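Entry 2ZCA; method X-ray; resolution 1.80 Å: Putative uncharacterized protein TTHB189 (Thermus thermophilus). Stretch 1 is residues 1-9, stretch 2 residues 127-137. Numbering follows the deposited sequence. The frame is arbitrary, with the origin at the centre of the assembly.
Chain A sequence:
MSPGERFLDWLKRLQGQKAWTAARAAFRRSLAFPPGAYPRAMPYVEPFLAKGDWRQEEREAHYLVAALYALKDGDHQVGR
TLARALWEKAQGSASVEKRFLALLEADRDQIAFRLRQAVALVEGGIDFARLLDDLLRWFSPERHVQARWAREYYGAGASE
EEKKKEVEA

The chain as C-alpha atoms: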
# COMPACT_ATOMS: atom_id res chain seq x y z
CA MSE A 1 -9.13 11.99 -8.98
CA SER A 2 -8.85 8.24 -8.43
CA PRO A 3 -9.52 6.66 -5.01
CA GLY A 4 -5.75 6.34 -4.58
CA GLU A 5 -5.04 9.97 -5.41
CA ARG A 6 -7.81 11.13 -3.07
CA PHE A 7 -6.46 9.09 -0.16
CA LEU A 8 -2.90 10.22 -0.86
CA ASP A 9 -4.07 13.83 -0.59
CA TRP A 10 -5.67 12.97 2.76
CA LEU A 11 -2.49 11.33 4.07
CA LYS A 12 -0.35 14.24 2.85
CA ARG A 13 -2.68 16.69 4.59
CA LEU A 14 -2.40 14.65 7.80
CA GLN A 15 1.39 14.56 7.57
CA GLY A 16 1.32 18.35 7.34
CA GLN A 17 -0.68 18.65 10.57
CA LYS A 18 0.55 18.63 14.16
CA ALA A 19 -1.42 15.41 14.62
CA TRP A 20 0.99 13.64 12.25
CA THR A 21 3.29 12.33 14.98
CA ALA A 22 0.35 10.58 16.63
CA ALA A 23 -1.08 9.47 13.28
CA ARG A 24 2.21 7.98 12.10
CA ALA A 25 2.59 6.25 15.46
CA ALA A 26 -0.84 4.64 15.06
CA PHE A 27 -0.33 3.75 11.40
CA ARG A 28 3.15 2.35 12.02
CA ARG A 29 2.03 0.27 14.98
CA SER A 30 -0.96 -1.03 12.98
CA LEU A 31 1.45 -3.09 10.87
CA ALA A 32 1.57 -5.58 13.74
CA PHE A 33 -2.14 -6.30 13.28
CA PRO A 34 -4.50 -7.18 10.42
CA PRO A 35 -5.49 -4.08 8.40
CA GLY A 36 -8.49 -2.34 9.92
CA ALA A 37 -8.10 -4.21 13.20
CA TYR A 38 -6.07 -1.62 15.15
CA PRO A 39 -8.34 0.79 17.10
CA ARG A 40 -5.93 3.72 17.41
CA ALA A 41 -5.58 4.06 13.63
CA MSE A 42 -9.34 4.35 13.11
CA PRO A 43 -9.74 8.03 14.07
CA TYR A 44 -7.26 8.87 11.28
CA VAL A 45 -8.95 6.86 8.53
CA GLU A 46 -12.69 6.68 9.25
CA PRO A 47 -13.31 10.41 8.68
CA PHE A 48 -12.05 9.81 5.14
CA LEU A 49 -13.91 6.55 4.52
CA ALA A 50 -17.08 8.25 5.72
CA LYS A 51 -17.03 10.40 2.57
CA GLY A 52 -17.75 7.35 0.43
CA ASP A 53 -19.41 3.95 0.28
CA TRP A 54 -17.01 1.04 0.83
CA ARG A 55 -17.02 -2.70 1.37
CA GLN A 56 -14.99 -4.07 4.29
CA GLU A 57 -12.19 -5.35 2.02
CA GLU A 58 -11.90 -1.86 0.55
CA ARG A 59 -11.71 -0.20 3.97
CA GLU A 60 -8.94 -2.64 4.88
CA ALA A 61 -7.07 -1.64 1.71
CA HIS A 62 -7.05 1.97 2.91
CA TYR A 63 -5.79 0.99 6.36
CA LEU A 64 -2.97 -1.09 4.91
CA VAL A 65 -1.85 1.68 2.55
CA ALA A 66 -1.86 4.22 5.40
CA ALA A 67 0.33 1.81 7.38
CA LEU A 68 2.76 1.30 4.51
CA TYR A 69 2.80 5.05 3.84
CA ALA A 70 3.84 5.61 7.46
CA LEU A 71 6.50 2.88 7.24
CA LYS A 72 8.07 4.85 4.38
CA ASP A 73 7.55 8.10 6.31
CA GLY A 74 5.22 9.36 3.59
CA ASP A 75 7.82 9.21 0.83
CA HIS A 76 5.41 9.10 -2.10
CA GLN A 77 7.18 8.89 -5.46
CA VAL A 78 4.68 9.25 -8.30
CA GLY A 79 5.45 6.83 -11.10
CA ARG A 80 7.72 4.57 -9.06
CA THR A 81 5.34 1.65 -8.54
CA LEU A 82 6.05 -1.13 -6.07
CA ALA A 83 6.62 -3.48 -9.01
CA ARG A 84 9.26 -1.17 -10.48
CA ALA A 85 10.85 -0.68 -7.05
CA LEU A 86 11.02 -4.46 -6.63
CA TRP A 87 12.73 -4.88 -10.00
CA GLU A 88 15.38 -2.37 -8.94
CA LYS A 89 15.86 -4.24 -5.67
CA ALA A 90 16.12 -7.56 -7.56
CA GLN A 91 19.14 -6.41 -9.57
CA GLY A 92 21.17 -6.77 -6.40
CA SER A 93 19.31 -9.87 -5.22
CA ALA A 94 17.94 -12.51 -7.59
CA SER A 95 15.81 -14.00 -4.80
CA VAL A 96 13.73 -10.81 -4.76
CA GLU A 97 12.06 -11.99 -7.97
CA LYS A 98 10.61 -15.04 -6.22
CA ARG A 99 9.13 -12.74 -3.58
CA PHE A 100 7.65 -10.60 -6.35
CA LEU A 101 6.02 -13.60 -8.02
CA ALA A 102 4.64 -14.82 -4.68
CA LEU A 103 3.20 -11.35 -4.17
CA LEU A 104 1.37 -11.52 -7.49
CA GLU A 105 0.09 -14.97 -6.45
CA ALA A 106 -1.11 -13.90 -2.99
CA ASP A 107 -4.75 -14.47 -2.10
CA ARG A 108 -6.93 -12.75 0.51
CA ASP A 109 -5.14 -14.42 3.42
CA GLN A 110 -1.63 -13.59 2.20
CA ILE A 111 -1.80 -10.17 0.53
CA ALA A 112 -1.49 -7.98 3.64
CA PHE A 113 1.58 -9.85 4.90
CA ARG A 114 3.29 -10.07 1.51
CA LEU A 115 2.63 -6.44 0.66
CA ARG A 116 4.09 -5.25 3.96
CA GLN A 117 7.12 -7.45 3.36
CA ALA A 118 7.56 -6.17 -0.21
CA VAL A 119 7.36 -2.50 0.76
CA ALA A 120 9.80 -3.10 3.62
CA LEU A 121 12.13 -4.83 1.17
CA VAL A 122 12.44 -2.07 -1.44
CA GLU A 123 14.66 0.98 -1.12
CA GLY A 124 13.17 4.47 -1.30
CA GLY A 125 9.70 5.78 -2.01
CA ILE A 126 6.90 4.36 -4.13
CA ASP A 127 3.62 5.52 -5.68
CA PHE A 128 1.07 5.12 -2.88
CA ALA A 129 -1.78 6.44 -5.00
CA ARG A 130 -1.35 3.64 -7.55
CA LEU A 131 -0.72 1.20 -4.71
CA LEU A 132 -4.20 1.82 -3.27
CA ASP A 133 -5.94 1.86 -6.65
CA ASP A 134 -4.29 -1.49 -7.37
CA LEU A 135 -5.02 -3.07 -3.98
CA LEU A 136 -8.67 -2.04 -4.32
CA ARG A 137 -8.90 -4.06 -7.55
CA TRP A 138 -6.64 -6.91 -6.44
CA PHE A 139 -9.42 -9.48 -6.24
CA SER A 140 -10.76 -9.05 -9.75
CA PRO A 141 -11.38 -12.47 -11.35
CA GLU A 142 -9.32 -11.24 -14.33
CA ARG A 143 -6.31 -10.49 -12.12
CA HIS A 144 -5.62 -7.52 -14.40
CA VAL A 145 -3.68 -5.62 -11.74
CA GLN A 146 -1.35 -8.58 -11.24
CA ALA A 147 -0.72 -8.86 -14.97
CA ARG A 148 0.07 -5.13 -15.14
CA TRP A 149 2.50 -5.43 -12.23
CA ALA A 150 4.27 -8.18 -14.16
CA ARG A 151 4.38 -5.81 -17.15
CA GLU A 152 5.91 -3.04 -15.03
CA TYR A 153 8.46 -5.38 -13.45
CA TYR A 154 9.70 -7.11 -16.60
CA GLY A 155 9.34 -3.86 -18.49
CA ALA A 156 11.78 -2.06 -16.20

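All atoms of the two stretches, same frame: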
# COMPACT_ATOMS: atom_id res chain seq x y z
N MSE A 1 -10.21 12.80 -9.60
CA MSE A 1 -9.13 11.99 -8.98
C MSE A 1 -9.56 10.54 -8.80
O MSE A 1 -10.75 10.23 -8.79
CB MSE A 1 -8.76 12.54 -7.60
CG MSE A 1 -8.20 13.94 -7.59
SE MSE A 1 -7.61 14.38 -5.80
CE MSE A 1 -9.30 14.92 -5.04
N SER A 2 -8.58 9.65 -8.65
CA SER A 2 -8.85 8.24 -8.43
C SER A 2 -8.92 8.05 -6.92
O SER A 2 -8.52 8.94 -6.16
CB SER A 2 -7.72 7.39 -9.00
OG SER A 2 -6.51 7.61 -8.30
N PRO A 3 -9.43 6.90 -6.46
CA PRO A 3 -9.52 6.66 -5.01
C PRO A 3 -8.13 6.78 -4.37
O PRO A 3 -7.99 7.32 -3.27
CB PRO A 3 -10.07 5.24 -4.93
CG PRO A 3 -10.94 5.15 -6.15
CD PRO A 3 -10.10 5.82 -7.21
N GLY A 4 -7.12 6.29 -5.08
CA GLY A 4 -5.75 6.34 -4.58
C GLY A 4 -5.23 7.76 -4.45
O GLY A 4 -4.60 8.11 -3.46
N GLU A 5 -5.49 8.59 -5.45
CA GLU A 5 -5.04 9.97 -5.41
C GLU A 5 -5.75 10.74 -4.30
O GLU A 5 -5.14 11.57 -3.63
CB GLU A 5 -5.26 10.62 -6.78
CG GLU A 5 -4.49 9.91 -7.88
CD GLU A 5 -4.74 10.47 -9.27
OE1 GLU A 5 -5.92 10.59 -9.67
OE2 GLU A 5 -3.75 10.78 -9.96
N ARG A 6 -7.04 10.46 -4.11
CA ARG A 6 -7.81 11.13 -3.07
C ARG A 6 -7.27 10.79 -1.68
O ARG A 6 -7.15 11.67 -0.82
CB ARG A 6 -9.28 10.72 -3.14
CG ARG A 6 -10.11 11.54 -4.13
CD ARG A 6 -11.59 11.28 -3.94
NE ARG A 6 -12.03 10.07 -4.63
CZ ARG A 6 -12.24 10.00 -5.94
NH1 ARG A 6 -12.05 11.08 -6.69
NH2 ARG A 6 -12.64 8.86 -6.50
N PHE A 7 -6.96 9.52 -1.46
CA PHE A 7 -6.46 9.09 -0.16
C PHE A 7 -5.05 9.63 0.08
O PHE A 7 -4.68 9.99 1.20
CB PHE A 7 -6.46 7.57 -0.07
CG PHE A 7 -6.26 7.05 1.33
CD1 PHE A 7 -7.04 7.51 2.38
CD2 PHE A 7 -5.28 6.09 1.60
CE1 PHE A 7 -6.86 7.04 3.67
CE2 PHE A 7 -5.09 5.62 2.90
CZ PHE A 7 -5.88 6.09 3.93
N LEU A 8 -4.25 9.71 -0.99
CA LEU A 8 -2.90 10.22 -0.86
C LEU A 8 -2.96 11.68 -0.40
O LEU A 8 -2.15 12.11 0.42
CB LEU A 8 -2.16 10.13 -2.19
CG LEU A 8 -0.74 10.68 -2.20
CD1 LEU A 8 0.12 9.94 -1.18
CD2 LEU A 8 -0.17 10.53 -3.59
N ASP A 9 -3.90 12.43 -0.95
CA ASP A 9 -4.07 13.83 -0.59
C ASP A 9 -4.39 13.91 0.91
O ASP A 9 -3.85 14.74 1.63
CB ASP A 9 -5.21 14.46 -1.39
CG ASP A 9 -5.37 15.95 -1.10
OD1 ASP A 9 -4.46 16.72 -1.45
OD2 ASP A 9 -6.41 16.34 -0.52
N ASP A 127 4.87 4.83 -5.37
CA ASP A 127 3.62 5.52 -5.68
C ASP A 127 2.49 4.92 -4.85
O ASP A 127 1.97 3.85 -5.18
CB ASP A 127 3.29 5.35 -7.18
CG ASP A 127 2.17 6.28 -7.64
OD1 ASP A 127 1.19 6.46 -6.90
OD2 ASP A 127 2.26 6.80 -8.78
N PHE A 128 2.12 5.60 -3.77
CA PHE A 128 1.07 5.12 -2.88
C PHE A 128 -0.34 5.31 -3.42
O PHE A 128 -1.27 4.66 -2.97
CB PHE A 128 1.22 5.79 -1.51
CG PHE A 128 2.36 5.22 -0.70
CD1 PHE A 128 2.24 3.98 -0.08
CD2 PHE A 128 3.56 5.91 -0.59
CE1 PHE A 128 3.31 3.43 0.63
CE2 PHE A 128 4.64 5.36 0.12
CZ PHE A 128 4.51 4.13 0.73
N ALA A 129 -0.49 6.21 -4.39
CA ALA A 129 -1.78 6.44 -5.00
C ALA A 129 -2.10 5.21 -5.86
O ALA A 129 -3.18 4.64 -5.77
CB ALA A 129 -1.75 7.70 -5.85
N ARG A 130 -1.15 4.81 -6.70
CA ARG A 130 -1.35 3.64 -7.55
C ARG A 130 -1.42 2.39 -6.69
O ARG A 130 -2.13 1.44 -7.01
CB ARG A 130 -0.20 3.51 -8.58
CG ARG A 130 -0.33 2.30 -9.51
CD ARG A 130 -1.71 2.20 -10.18
NE ARG A 130 -2.00 3.30 -11.10
CZ ARG A 130 -1.63 3.34 -12.38
NH1 ARG A 130 -0.95 2.33 -12.91
NH2 ARG A 130 -1.96 4.39 -13.13
N LEU A 131 -0.69 2.37 -5.58
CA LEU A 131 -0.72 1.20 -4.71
C LEU A 131 -2.15 0.95 -4.20
O LEU A 131 -2.62 -0.18 -4.21
CB LEU A 131 0.23 1.38 -3.53
CG LEU A 131 0.30 0.17 -2.59
CD1 LEU A 131 0.69 -1.08 -3.38
CD2 LEU A 131 1.30 0.42 -1.47
N LEU A 132 -2.84 2.00 -3.76
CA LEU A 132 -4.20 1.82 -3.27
C LEU A 132 -5.15 1.46 -4.41
O LEU A 132 -5.97 0.56 -4.27
CB LEU A 132 -4.71 3.08 -2.56
CG LEU A 132 -6.16 3.00 -2.09
CD1 LEU A 132 -6.32 1.82 -1.13
CD2 LEU A 132 -6.57 4.30 -1.42
N ASP A 133 -5.05 2.16 -5.53
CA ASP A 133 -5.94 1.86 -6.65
C ASP A 133 -5.78 0.40 -7.06
O ASP A 133 -6.76 -0.26 -7.42
CB ASP A 133 -5.64 2.76 -7.86
CG ASP A 133 -6.11 4.18 -7.65
OD1 ASP A 133 -7.20 4.37 -7.08
OD2 ASP A 133 -5.40 5.11 -8.07
N ASP A 134 -4.56 -0.10 -7.00
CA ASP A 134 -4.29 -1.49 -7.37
C ASP A 134 -4.81 -2.47 -6.32
O ASP A 134 -5.43 -3.48 -6.66
CB ASP A 134 -2.79 -1.71 -7.59
CG ASP A 134 -2.28 -1.02 -8.84
OD1 ASP A 134 -3.12 -0.67 -9.70
OD2 ASP A 134 -1.05 -0.84 -8.96
N LEU A 135 -4.57 -2.19 -5.04
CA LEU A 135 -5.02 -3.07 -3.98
C LEU A 135 -6.55 -3.17 -3.98
O LEU A 135 -7.13 -4.23 -3.73
CB LEU A 135 -4.52 -2.56 -2.62
CG LEU A 135 -4.76 -3.45 -1.40
CD1 LEU A 135 -4.18 -4.85 -1.64
CD2 LEU A 135 -4.12 -2.81 -0.18
N LEU A 136 -7.22 -2.06 -4.27
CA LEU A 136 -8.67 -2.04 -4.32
C LEU A 136 -9.23 -2.97 -5.39
O LEU A 136 -10.34 -3.48 -5.27
CB LEU A 136 -9.17 -0.62 -4.57
CG LEU A 136 -9.10 0.34 -3.39
CD1 LEU A 136 -9.35 1.78 -3.85
CD2 LEU A 136 -10.13 -0.07 -2.35
N ARG A 137 -8.45 -3.21 -6.45
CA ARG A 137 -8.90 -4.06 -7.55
C ARG A 137 -8.15 -5.39 -7.58
O ARG A 137 -8.24 -6.14 -8.55
CB ARG A 137 -8.68 -3.33 -8.87
CG ARG A 137 -9.40 -1.98 -8.96
CD ARG A 137 -8.95 -1.22 -10.20
NE ARG A 137 -7.55 -0.79 -10.12
CZ ARG A 137 -6.85 -0.34 -11.16
NH1 ARG A 137 -7.42 -0.26 -12.35
NH2 ARG A 137 -5.58 0.02 -11.00
O HOH W 1 -3.29 6.35 -1.61

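Ala 129, Leu 132 and Asp 133, all on the second helix, are the three residues with the most surface covered by the other stretch, and each follows a different rule. The first helix meets them at 131° between N-to-C directions, its axis passing within 7.3 Å of the other. So short a distance needs small residues at the crossing, and they are there: the CA atoms of Gly 4 and Ala 129 lie 4.0 Å apart.

Ala 129 presents both its methyl and its backbone. Ala 129 O lies 3.3 Å from Gly 4 CA, with an angle of 155° at the hydrogen, a CA-H...O contact that depends on glycine's bare backbone. An ideal CB on Gly 4 would sit 1.9 Å from Ala 129 O and 2.7 Å from Asp 133 OD2, a clash with both. Ala 129 O still accepts the helical hydrogen bond from Asp 133 N at 3.1 Å, so that bond is kept despite the close approach. Ala 129 CB points toward the first helix and packs 4.0 Å from Leu 8 CD2. Beside the crossing, a water donates to Gly 4 O at 2.9 Å and to Phe 128 O at 3.0 Å, linking the two backbones.

Asp 133 supplies the polar half of the design. Its CA-to-CB bond points sideways, but with chi1 in the m well the carboxylate comes nearer and reaches the start of the first helix. Asp 133 OD1 accepts from Gly 4 N at 2.8 Å, satisfying an amide in the first turn that has no helical carbonyl to serve it. Asp 133 OD2 accepts from Ser 2 OG at 2.7 Å. Ser 2 OG is also the N-cap, accepting from Glu 5 N at 3.2 Å, and Glu 5 OE1 returns the favour by accepting from Ser 2 N at 3.0 Å. One serine thus caps its own helix and donates to its neighbour. Pro 3, with no N-H to offer, brings its CD to 3.2 Å from Asp 133 OD1.

Leu 132, one turn beyond Ala 129 and buried, is the apolar counterpart. Pointing toward the first helix in a t, p rotamer, it places Leu 132 CD2 3.5 Å from Phe 7 CB and 3.8 Å from Gly 4 CA; its approach to the Phe 7 ring is oblique. Leu 136 extends this packing by another turn, its CD1 3.7 Å from Pro 3 CB.

The rules that emerge are compact: glycine against alanine where the backbones meet, leucine alongside, and an acid aimed at the neighbouring helix's N-terminus.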